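Glucose-inhibited division protein A-related protein, probable oxidoreductase (Thermus thermophilus, PDB 2CUL) binds flavin-adenine dinucleotide in a Rossmann-type fold and is probably an oxidoreductase, a small relative of the glucose-inhibited division protein A. Local coordinates at residues E187-K191 against T192-K196; A16-A19 against F20-Q24; L95-N99 against R100-V104; D64-V67 against W68-H71. All blocks are in the same frame, centred on the assembly; numbering follows the deposited sequence.

Contact 1 of 4, residues E187-K191 against T192-K196; sequences EWEEK and TFRLK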
loop_
_atom_site.group_PDB
_atom_site.type_symbol
_atom_site.label_atom_id
_atom_site.label_comp_id
_atom_site.label_asym_id
_atom_site.label_seq_id
_atom_site.Cartn_x
_atom_site.Cartn_y
_atom_site.Cartn_z
ATOM N N GLU A 187 -2.856 -0.859 -17.493
ATOM C CA GLU A 187 -2.253 -2.001 -16.811
ATOM C C GLU A 187 -3.202 -2.609 -15.790
ATOM O O GLU A 187 -3.083 -3.778 -15.431
ATOM C CB GLU A 187 -1.000 -1.565 -16.045
ATOM C CG GLU A 187 0.091 -0.936 -16.876
ATOM C CD GLU A 187 0.983 -1.961 -17.529
ATOM O OE1 GLU A 187 0.672 -3.172 -17.456
ATOM O OE2 GLU A 187 1.996 -1.551 -18.121
ATOM N N TRP A 188 -4.153 -1.806 -15.339
ATOM C CA TRP A 188 -5.060 -2.202 -14.273
ATOM C C TRP A 188 -6.516 -2.472 -14.651
ATOM O O TRP A 188 -7.121 -1.714 -15.402
ATOM C CB TRP A 188 -4.987 -1.099 -13.217
ATOM C CG TRP A 188 -5.619 -1.375 -11.904
ATOM C CD1 TRP A 188 -5.228 -2.297 -10.976
ATOM C CD2 TRP A 188 -6.689 -0.636 -11.311
ATOM N NE1 TRP A 188 -5.983 -2.169 -9.835
ATOM C CE2 TRP A 188 -6.889 -1.157 -10.014
ATOM C CE3 TRP A 188 -7.496 0.422 -11.748
ATOM C CZ2 TRP A 188 -7.865 -0.655 -9.147
ATOM C CZ3 TRP A 188 -8.469 0.924 -10.884
ATOM C CH2 TRP A 188 -8.642 0.383 -9.598
ATOM N N GLU A 189 -7.063 -3.566 -14.126
ATOM C CA GLU A 189 -8.461 -3.925 -14.355
ATOM C C GLU A 189 -9.218 -3.490 -13.099
ATOM O O GLU A 189 -9.171 -4.162 -12.070
ATOM C CB GLU A 189 -8.593 -5.435 -14.572
ATOM C CG GLU A 189 -10.012 -5.918 -14.833
ATOM C CD GLU A 189 -10.057 -7.348 -15.354
ATOM O OE1 GLU A 189 -9.478 -8.248 -14.705
ATOM O OE2 GLU A 189 -10.678 -7.572 -16.415
ATOM N N GLU A 190 -9.907 -2.358 -13.194
ATOM C CA GLU A 190 -10.642 -1.785 -12.068
ATOM C C GLU A 190 -11.574 -2.723 -11.301
ATOM O O GLU A 190 -11.638 -2.670 -10.074
ATOM C CB GLU A 190 -11.434 -0.564 -12.544
ATOM C CG GLU A 190 -12.035 0.264 -11.423
ATOM C CD GLU A 190 -12.819 1.455 -11.941
ATOM O OE1 GLU A 190 -12.249 2.251 -12.717
ATOM O OE2 GLU A 190 -14.002 1.598 -11.570
ATOM N N LYS A 191 -12.289 -3.584 -12.013
ATOM C CA LYS A 191 -13.229 -4.498 -11.367
ATOM C C LYS A 191 -12.585 -5.593 -10.519
ATOM O O LYS A 191 -13.164 -6.034 -9.527
ATOM C CB LYS A 191 -14.123 -5.162 -12.418
ATOM C CG LYS A 191 -14.945 -4.197 -13.258
ATOM C CD LYS A 191 -15.739 -4.943 -14.323
ATOM C CE LYS A 191 -14.820 -5.698 -15.275
ATOM N NZ LYS A 191 -15.578 -6.477 -16.295
ATOM N N THR A 192 -11.389 -6.022 -10.909
ATOM C CA THR A 192 -10.685 -7.098 -10.215
ATOM C C THR A 192 -9.394 -6.683 -9.522
ATOM O O THR A 192 -8.808 -7.474 -8.783
ATOM C CB THR A 192 -10.321 -8.212 -11.198
ATOM O OG1 THR A 192 -9.442 -7.683 -12.201
ATOM C CG2 THR A 192 -11.572 -8.760 -11.872
ATOM N N PHE A 193 -8.943 -5.462 -9.788
ATOM C CA PHE A 193 -7.704 -4.936 -9.212
ATOM C C PHE A 193 -6.477 -5.605 -9.820
ATOM O O PHE A 193 -5.357 -5.389 -9.371
ATOM C CB PHE A 193 -7.690 -5.138 -7.695
ATOM C CG PHE A 193 -8.703 -4.307 -6.963
ATOM C CD1 PHE A 193 -8.390 -3.021 -6.538
ATOM C CD2 PHE A 193 -9.979 -4.805 -6.718
ATOM C CE1 PHE A 193 -9.336 -2.237 -5.877
ATOM C CE2 PHE A 193 -10.932 -4.030 -6.059
ATOM C CZ PHE A 193 -10.609 -2.745 -5.638
ATOM N N ARG A 194 -6.690 -6.406 -10.857
ATOM C CA ARG A 194 -5.594 -7.114 -11.498
ATOM C C ARG A 194 -4.669 -6.254 -12.352
ATOM O O ARG A 194 -5.115 -5.363 -13.076
ATOM C CB ARG A 194 -6.146 -8.235 -12.387
ATOM C CG ARG A 194 -6.722 -9.424 -11.636
ATOM C CD ARG A 194 -5.648 -10.461 -11.345
ATOM N NE ARG A 194 -5.178 -11.108 -12.569
ATOM C CZ ARG A 194 -3.963 -10.956 -13.090
ATOM N NH1 ARG A 194 -3.642 -11.588 -14.212
ATOM N NH2 ARG A 194 -3.062 -10.189 -12.488
ATOM N N LEU A 195 -3.372 -6.520 -12.232
ATOM C CA LEU A 195 -2.369 -5.875 -13.069
ATOM C C LEU A 195 -2.184 -7.020 -14.065
ATOM O O LEU A 195 -1.354 -7.915 -13.878
ATOM C CB LEU A 195 -1.083 -5.591 -12.285
ATOM C CG LEU A 195 -1.140 -4.367 -11.362
ATOM C CD1 LEU A 195 0.199 -4.214 -10.644
ATOM C CD2 LEU A 195 -1.447 -3.108 -12.173
ATOM N N LYS A 196 -3.020 -6.995 -15.101
ATOM C CA LYS A 196 -3.080 -8.031 -16.128
ATOM C C LYS A 196 -1.820 -8.438 -16.875
ATOM O O LYS A 196 -1.813 -9.482 -17.535
ATOM C CB LYS A 196 -4.157 -7.668 -17.154
ATOM C CG LYS A 196 -3.872 -6.394 -17.926
ATOM C CD LYS A 196 -4.930 -6.153 -18.991
ATOM C CE LYS A 196 -4.701 -4.834 -19.706
ATOM N NZ LYS A 196 -3.358 -4.765 -20.348
HETATM O O HOH W 1 -0.669 -4.667 -19.468
#
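A tight antiparallel beta hairpin with a G1 beta bulge, partly buried beside strand 201-203 and helix 213-230, brings Trp-188 and Glu-189 back against Thr-192 to Leu-195. Phe-193 and Arg-194 share Glu-189 as their partner: Glu-189 N donates to Arg-194 O at 2.9 Å, while Glu-189 O takes Phe-193 N at 2.6 Å and also Thr-192 N at 3.1 Å, the latter from above the carbonyl plane. The bulge turns Phe-193 to positive phi (72°), where glycine is commoner; its ring is nevertheless held on helix 213-230 by Arg-222 and Leu-223. The indole of Trp-188 presents its edge to the face of this ring, the planes 73° apart and CZ2 3.6 Å from CD1 of Phe-193, and its NE1 bonds Ala-203 O. The buried phenyl ring gives the broad indole an apolar surface to pack on. Thr-192 sets OG1 between its backbone N and carbonyl carbon (chi1 62°), within 2.6 Å of Glu-189 OE1, to which it donates. Glu-187, held by Arg-159 N and a salt bridge to Arg-197, and Lys-196, paired with Glu-186, are also bridged by a water that donates to Glu-187 OE1 at 2.8 Å and accepts from Lys-196 NZ.

Contact 2 of 4, residues A16-A19 against F20-Q24; sequences AETA and FWLAQ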
loop_
_atom_site.group_PDB
_atom_site.type_symbol
_atom_site.label_atom_id
_atom_site.label_comp_id
_atom_site.label_asym_id
_atom_site.label_seq_id
_atom_site.Cartn_x
_atom_site.Cartn_y
_atom_site.Cartn_z
ATOM N N ALA A 16 -3.450 -1.513 4.273
ATOM C CA ALA A 16 -3.857 -1.927 5.614
ATOM C C ALA A 16 -5.362 -2.190 5.670
ATOM O O ALA A 16 -5.812 -3.104 6.364
ATOM C CB ALA A 16 -3.467 -0.862 6.632
ATOM N N GLU A 17 -6.145 -1.398 4.944
ATOM C CA GLU A 17 -7.591 -1.601 4.942
ATOM C C GLU A 17 -7.888 -2.956 4.300
ATOM O O GLU A 17 -8.749 -3.698 4.771
ATOM C CB GLU A 17 -8.304 -0.491 4.166
ATOM C CG GLU A 17 -9.803 -0.455 4.419
ATOM C CD GLU A 17 -10.141 0.018 5.823
ATOM O OE1 GLU A 17 -9.830 1.184 6.148
ATOM O OE2 GLU A 17 -10.718 -0.774 6.599
ATOM N N THR A 18 -7.176 -3.277 3.222
ATOM C CA THR A 18 -7.375 -4.562 2.554
ATOM C C THR A 18 -7.082 -5.685 3.553
ATOM O O THR A 18 -7.859 -6.634 3.691
ATOM C CB THR A 18 -6.427 -4.732 1.339
ATOM O OG1 THR A 18 -6.623 -3.652 0.419
ATOM C CG2 THR A 18 -6.702 -6.047 0.625
ATOM N N ALA A 19 -5.958 -5.564 4.252
ATOM C CA ALA A 19 -5.554 -6.564 5.237
ATOM C C ALA A 19 -6.599 -6.698 6.334
ATOM O O ALA A 19 -6.920 -7.804 6.775
ATOM C CB ALA A 19 -4.212 -6.180 5.849
ATOM N N PHE A 20 -7.130 -5.561 6.769
ATOM C CA PHE A 20 -8.129 -5.536 7.828
ATOM C C PHE A 20 -9.362 -6.380 7.525
ATOM O O PHE A 20 -9.727 -7.250 8.313
ATOM C CB PHE A 20 -8.561 -4.095 8.109
ATOM C CG PHE A 20 -9.628 -3.978 9.159
ATOM C CD1 PHE A 20 -9.309 -4.078 10.508
ATOM C CD2 PHE A 20 -10.959 -3.791 8.796
ATOM C CE1 PHE A 20 -10.303 -3.994 11.485
ATOM C CE2 PHE A 20 -11.960 -3.707 9.763
ATOM C CZ PHE A 20 -11.629 -3.809 11.111
ATOM N N TRP A 21 -10.004 -6.127 6.388
ATOM C CA TRP A 21 -11.203 -6.874 6.034
ATOM C C TRP A 21 -10.942 -8.335 5.701
ATOM O O TRP A 21 -11.780 -9.193 5.975
ATOM C CB TRP A 21 -11.937 -6.190 4.878
ATOM C CG TRP A 21 -12.501 -4.867 5.280
ATOM C CD1 TRP A 21 -11.928 -3.641 5.095
ATOM C CD2 TRP A 21 -13.712 -4.640 6.011
ATOM N NE1 TRP A 21 -12.706 -2.664 5.668
ATOM C CE2 TRP A 21 -13.807 -3.250 6.238
ATOM C CE3 TRP A 21 -14.725 -5.476 6.499
ATOM C CZ2 TRP A 21 -14.878 -2.674 6.933
ATOM C CZ3 TRP A 21 -15.792 -4.902 7.193
ATOM C CH2 TRP A 21 -15.857 -3.514 7.402
ATOM N N LEU A 22 -9.786 -8.627 5.115
ATOM C CA LEU A 22 -9.463 -10.008 4.792
ATOM C C LEU A 22 -9.292 -10.779 6.092
ATOM O O LEU A 22 -9.812 -11.885 6.245
ATOM C CB LEU A 22 -8.169 -10.091 3.975
ATOM C CG LEU A 22 -8.257 -9.649 2.512
ATOM C CD1 LEU A 22 -6.873 -9.678 1.886
ATOM C CD2 LEU A 22 -9.210 -10.570 1.751
ATOM N N ALA A 23 -8.573 -10.177 7.036
ATOM C CA ALA A 23 -8.322 -10.813 8.322
ATOM C C ALA A 23 -9.609 -11.036 9.113
ATOM O O ALA A 23 -9.740 -12.034 9.825
ATOM C CB ALA A 23 -7.340 -9.977 9.129
ATOM N N GLN A 24 -10.555 -10.109 8.985
ATOM C CA GLN A 24 -11.833 -10.224 9.679
ATOM C C GLN A 24 -12.545 -11.496 9.234
ATOM O O GLN A 24 -13.324 -12.080 9.990
ATOM C CB GLN A 24 -12.723 -9.015 9.370
ATOM C CG GLN A 24 -12.234 -7.700 9.947
ATOM C CD GLN A 24 -12.248 -7.689 11.460
ATOM O OE1 GLN A 24 -13.293 -7.877 12.084
ATOM N NE2 GLN A 24 -11.087 -7.467 12.062
#
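Glu-17 and Trp-21 meet one turn apart on helix 13-24, the helix of a Rossmann-type beta-alpha-beta unit between strands 6-9 and 29-33. From CB the glutamate chain sets out with CG anti to the backbone N and then bends at chi2 (70°), which lays it alongside the indole. CG comes in the ring plane at the edge of Trp-21, 3.9 Å from CD1. Beyond it OE2 reaches Trp-21 NE1 at 2.9 Å, a weak bond because it is bent to 124°, the carboxylate turned 41° from the ring plane. The carboxylate finds its stronger partners elsewhere: OE1 accepts from Ser-217 OG and Leu-56 N, and OE2 from Leu-55 N, so a buried charge is met by amides at the start of helix 55-59. With an alanine in place of Glu-17, the amides of Leu-55 and Leu-56 and the Ser-217 hydroxyl would probably lose their acceptor, and Trp-21 NE1 its weak partner. Trp-21 in turn takes a cation-pi contact from Lys-221 on helix 213-230. Small Ala-19 lets the helix lie close on Val-29 and Leu-31 of strand 29-33. Thr-18 and Leu-22, side by side on the face toward Leu-223 and Ala-224, touch through CG2 and CD1 at 3.8 Å.

Contact 3 of 4, residues L95-N99 against R100-V104; sequences LLEGN and RVVGV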
loop_
_atom_site.group_PDB
_atom_site.type_symbol
_atom_site.label_atom_id
_atom_site.label_comp_id
_atom_site.label_asym_id
_atom_site.label_seq_id
_atom_site.Cartn_x
_atom_site.Cartn_y
_atom_site.Cartn_z
ATOM N N LEU A 95 8.753 -11.726 -7.409
ATOM C CA LEU A 95 9.219 -13.105 -7.504
ATOM C C LEU A 95 8.331 -13.731 -8.571
ATOM O O LEU A 95 7.108 -13.736 -8.436
ATOM C CB LEU A 95 9.023 -13.852 -6.184
ATOM C CG LEU A 95 9.965 -13.549 -5.026
ATOM C CD1 LEU A 95 9.568 -14.406 -3.829
ATOM C CD2 LEU A 95 11.401 -13.848 -5.435
ATOM N N LEU A 96 8.942 -14.262 -9.623
ATOM C CA LEU A 96 8.170 -14.849 -10.708
ATOM C C LEU A 96 8.445 -16.318 -10.979
ATOM O O LEU A 96 9.563 -16.802 -10.817
ATOM C CB LEU A 96 8.429 -14.085 -12.013
ATOM C CG LEU A 96 8.256 -12.564 -12.045
ATOM C CD1 LEU A 96 8.596 -12.050 -13.445
ATOM C CD2 LEU A 96 6.828 -12.196 -11.677
ATOM N N GLU A 97 7.394 -17.017 -11.384
ATOM C CA GLU A 97 7.482 -18.412 -11.788
ATOM C C GLU A 97 6.785 -18.299 -13.137
ATOM O O GLU A 97 5.555 -18.341 -13.229
ATOM C CB GLU A 97 6.718 -19.329 -10.829
ATOM C CG GLU A 97 7.266 -19.283 -9.411
ATOM C CD GLU A 97 6.759 -20.409 -8.528
ATOM O OE1 GLU A 97 5.619 -20.876 -8.736
ATOM O OE2 GLU A 97 7.503 -20.816 -7.612
ATOM N N GLY A 98 7.581 -18.101 -14.182
ATOM C CA GLY A 98 7.009 -17.926 -15.500
ATOM C C GLY A 98 6.341 -16.562 -15.520
ATOM O O GLY A 98 6.960 -15.560 -15.156
ATOM N N ASN A 99 5.074 -16.515 -15.914
ATOM C CA ASN A 99 4.366 -15.241 -15.963
ATOM C C ASN A 99 3.559 -14.998 -14.691
ATOM O O ASN A 99 2.753 -14.072 -14.625
ATOM C CB ASN A 99 3.443 -15.201 -17.185
ATOM C CG ASN A 99 2.241 -16.111 -17.041
ATOM O OD1 ASN A 99 2.249 -17.053 -16.252
ATOM N ND2 ASN A 99 1.199 -15.838 -17.820
ATOM N N ARG A 100 3.793 -15.820 -13.671
ATOM C CA ARG A 100 3.058 -15.680 -12.419
ATOM C C ARG A 100 3.854 -15.087 -11.259
ATOM O O ARG A 100 4.962 -15.530 -10.953
ATOM C CB ARG A 100 2.493 -17.039 -11.989
ATOM C CG ARG A 100 1.780 -17.015 -10.642
ATOM C CD ARG A 100 1.097 -18.344 -10.352
ATOM N NE ARG A 100 -0.099 -18.526 -11.168
ATOM C CZ ARG A 100 -1.252 -17.896 -10.958
ATOM N NH1 ARG A 100 -1.372 -17.041 -9.950
ATOM N NH2 ARG A 100 -2.284 -18.113 -11.761
ATOM N N VAL A 101 3.270 -14.078 -10.616
ATOM C CA VAL A 101 3.898 -13.448 -9.462
ATOM C C VAL A 101 3.546 -14.314 -8.259
ATOM O O VAL A 101 2.367 -14.546 -7.976
ATOM C CB VAL A 101 3.361 -12.020 -9.228
ATOM C CG1 VAL A 101 4.027 -11.406 -7.996
ATOM C CG2 VAL A 101 3.637 -11.157 -10.453
ATOM N N VAL A 102 4.570 -14.795 -7.560
ATOM C CA VAL A 102 4.367 -15.649 -6.395
ATOM C C VAL A 102 4.835 -14.994 -5.099
ATOM O O VAL A 102 4.725 -15.583 -4.023
ATOM C CB VAL A 102 5.113 -16.987 -6.559
ATOM C CG1 VAL A 102 4.531 -17.764 -7.730
ATOM C CG2 VAL A 102 6.594 -16.727 -6.777
ATOM N N GLY A 103 5.360 -13.780 -5.202
ATOM C CA GLY A 103 5.828 -13.083 -4.017
ATOM C C GLY A 103 6.728 -11.930 -4.404
ATOM O O GLY A 103 6.687 -11.464 -5.542
ATOM N N VAL A 104 7.535 -11.454 -3.464
ATOM C CA VAL A 104 8.452 -10.364 -3.765
ATOM C C VAL A 104 9.816 -10.616 -3.157
ATOM O O VAL A 104 9.943 -11.324 -2.156
ATOM C CB VAL A 104 7.963 -8.990 -3.224
ATOM C CG1 VAL A 104 6.669 -8.576 -3.909
ATOM C CG2 VAL A 104 7.793 -9.052 -1.707
#
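Leu-95 starts the contact with two backbone bonds that go to different residues: its N donates to Gly-103 O at 2.8 Å, and its O accepts from Val-102 N at 2.9 Å. Val-102 and Gly-103 thus stand opposite a single residue, an irregularity that fits a beta bulge. Glycine is needed here, since at these backbone angles a CB would be jammed against the preceding carbonyl O and would crowd Leu-95 CD1. With no CB on Gly-103, the branch of Leu-95 lies over the backbone of Val-104, CG being 3.5 Å from its carbonyl carbon. Leu-96, on the other face of the sheet, runs aslant over Val-101, with CD2 3.6 Å from CG2, and both rest on Leu-198, from the loop after strand 194-195. Glu-97, its CG anti to the carbonyl carbon (chi1 -62°) and the chain extended beyond, crosses Val-102 at about a right angle; CG packs on both methyls, and OE1 comes to 3.4 Å from CG1 of Val-102. Backbone bonds between Glu-97 and Arg-100 close the turn, Glu-97 N to Arg-100 O at 2.9 Å and Arg-100 N to Glu-97 O at 3.1 Å. Gly-98 takes phi 71° and psi -127°, a conformation that suits glycine, and Asn-99 is the other corner. The whole is a two-residue beta hairpin with a type II' turn, joining strands 84-97 and 100-106.

Contact 4 of 4, residues D64-V67 against W68-H71; sequences DERV and WAFH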
loop_
_atom_site.group_PDB
_atom_site.type_symbol
_atom_site.label_atom_id
_atom_site.label_comp_id
_atom_site.label_asym_id
_atom_site.label_seq_id
_atom_site.Cartn_x
_atom_site.Cartn_y
_atom_site.Cartn_z
ATOM N N ASP A 64 -7.788 13.829 19.303
ATOM C CA ASP A 64 -6.346 13.761 19.083
ATOM C C ASP A 64 -6.047 13.879 17.594
ATOM O O ASP A 64 -6.256 12.927 16.838
ATOM C CB ASP A 64 -5.802 12.438 19.617
ATOM C CG ASP A 64 -4.288 12.393 19.637
ATOM O OD1 ASP A 64 -3.646 13.349 19.152
ATOM O OD2 ASP A 64 -3.738 11.390 20.136
ATOM N N GLU A 65 -5.553 15.040 17.177
ATOM C CA GLU A 65 -5.241 15.266 15.770
ATOM C C GLU A 65 -3.801 14.949 15.375
ATOM O O GLU A 65 -3.449 15.066 14.206
ATOM C CB GLU A 65 -5.550 16.714 15.377
ATOM C CG GLU A 65 -7.011 17.102 15.513
ATOM C CD GLU A 65 -7.325 18.421 14.835
ATOM O OE1 GLU A 65 -6.654 19.427 15.148
ATOM O OE2 GLU A 65 -8.244 18.451 13.990
ATOM N N ARG A 66 -2.972 14.544 16.335
ATOM C CA ARG A 66 -1.574 14.231 16.033
ATOM C C ARG A 66 -1.480 13.096 15.022
ATOM O O ARG A 66 -1.908 11.978 15.295
ATOM C CB ARG A 66 -0.834 13.836 17.309
ATOM C CG ARG A 66 -0.735 14.953 18.337
ATOM C CD ARG A 66 -0.112 14.431 19.616
ATOM N NE ARG A 66 -0.894 13.320 20.153
ATOM C CZ ARG A 66 -0.534 12.574 21.193
ATOM N NH1 ARG A 66 0.609 12.813 21.827
ATOM N NH2 ARG A 66 -1.314 11.578 21.593
ATOM N N VAL A 67 -0.909 13.373 13.856
ATOM C CA VAL A 67 -0.800 12.339 12.835
ATOM C C VAL A 67 0.033 11.130 13.263
ATOM O O VAL A 67 -0.283 10.004 12.881
ATOM C CB VAL A 67 -0.253 12.912 11.507
ATOM C CG1 VAL A 67 -1.230 13.944 10.962
ATOM C CG2 VAL A 67 1.120 13.526 11.717
ATOM N N TRP A 68 1.076 11.336 14.063
ATOM C CA TRP A 68 1.875 10.191 14.500
ATOM C C TRP A 68 1.037 9.284 15.393
ATOM O O TRP A 68 1.155 8.064 15.329
ATOM C CB TRP A 68 3.134 10.628 15.259
ATOM C CG TRP A 68 3.982 9.445 15.721
ATOM C CD1 TRP A 68 3.742 8.624 16.791
ATOM C CD2 TRP A 68 5.165 8.944 15.094
ATOM N NE1 TRP A 68 4.701 7.642 16.865
ATOM C CE2 TRP A 68 5.588 7.816 15.835
ATOM C CE3 TRP A 68 5.910 9.337 13.975
ATOM C CZ2 TRP A 68 6.725 7.078 15.491
ATOM C CZ3 TRP A 68 7.039 8.606 13.634
ATOM C CH2 TRP A 68 7.436 7.486 14.392
ATOM N N ALA A 69 0.192 9.883 16.225
ATOM C CA ALA A 69 -0.666 9.113 17.118
ATOM C C ALA A 69 -1.668 8.296 16.308
ATOM O O ALA A 69 -2.007 7.170 16.679
ATOM C CB ALA A 69 -1.394 10.044 18.083
ATOM N N PHE A 70 -2.147 8.863 15.201
ATOM C CA PHE A 70 -3.085 8.148 14.342
ATOM C C PHE A 70 -2.358 6.907 13.825
ATOM O O PHE A 70 -2.900 5.803 13.833
ATOM C CB PHE A 70 -3.519 9.025 13.162
ATOM C CG PHE A 70 -4.479 8.345 12.222
ATOM C CD1 PHE A 70 -5.851 8.447 12.414
ATOM C CD2 PHE A 70 -4.005 7.583 11.157
ATOM C CE1 PHE A 70 -6.744 7.800 11.560
ATOM C CE2 PHE A 70 -4.889 6.930 10.295
ATOM C CZ PHE A 70 -6.260 7.038 10.499
ATOM N N HIS A 71 -1.121 7.100 13.378
ATOM C CA HIS A 71 -0.310 5.993 12.889
ATOM C C HIS A 71 -0.188 4.907 13.959
ATOM O O HIS A 71 -0.374 3.726 13.679
ATOM C CB HIS A 71 1.093 6.487 12.501
ATOM C CG HIS A 71 2.190 5.531 12.862
ATOM N ND1 HIS A 71 3.016 5.720 13.949
ATOM C CD2 HIS A 71 2.564 4.354 12.306
ATOM C CE1 HIS A 71 3.851 4.700 14.048
ATOM N NE2 HIS A 71 3.597 3.858 13.063
#
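Arg-66 O accepts from Phe-70 N at 3.1 Å and Val-67 O from His-71 N at 3.1 Å, so the first turn of helix 67-79 begins with Arg-66 at its N-cap. Just before it Asp-64 forms an Asx turn, OD1 taking Arg-66 N from above the carboxylate plane at 3.1 Å. The arginine side chain then folds back on the same group: with chi3 bent to -58°, NE reaches OD1 at 2.9 Å and NH2 reaches OD2 at 2.8 Å in a side-on salt bridge, both oxygens met on the syn side. The methyl of Ala-69 packs obliquely against this pair, CB 3.4 Å from Asp-64 OD2 and 3.8 Å from Arg-66 NH2; a small side chain suits this approach. Phe-70 packs on Leu-56 and Ala-59 of helix 55-59, and His-71 NE2 bonds Leu-36 O. With a leucine in place of Asp-64, the guanidinium of Arg-66 would probably be free to turn, and its backbone N would lose its Asx-turn acceptor. A positive charge at a helix start is probably unfavourable beside the helix dipole, and the carboxylate is likely to offset it; Asp-64 OD1, gripped by two donors, fixes how the chain enters the helix.

How the contacts relate
The four contacts follow one another along the chain, and none nests in or crosses another. Contact 2 is a turn of helix 13-24; contact 4 starts helix 67-79, which leads into strand 84-97, whose end contact 3 folds back into strand 100-106. Contact 1 closes a small hairpin much later. Contacts 3 and 4 lie on opposite sides of the chain's centre, their own centres 37 Å apart. None touches another directly, but helix 55-59 lies against both contacts 2 and 4 through Leu-56, and Leu-223 of helix 213-230 meets both Thr-18 and Phe-193, joining contacts 1 and 2. Glu-199, just beyond contact 1, bonds the backbone of contact 3.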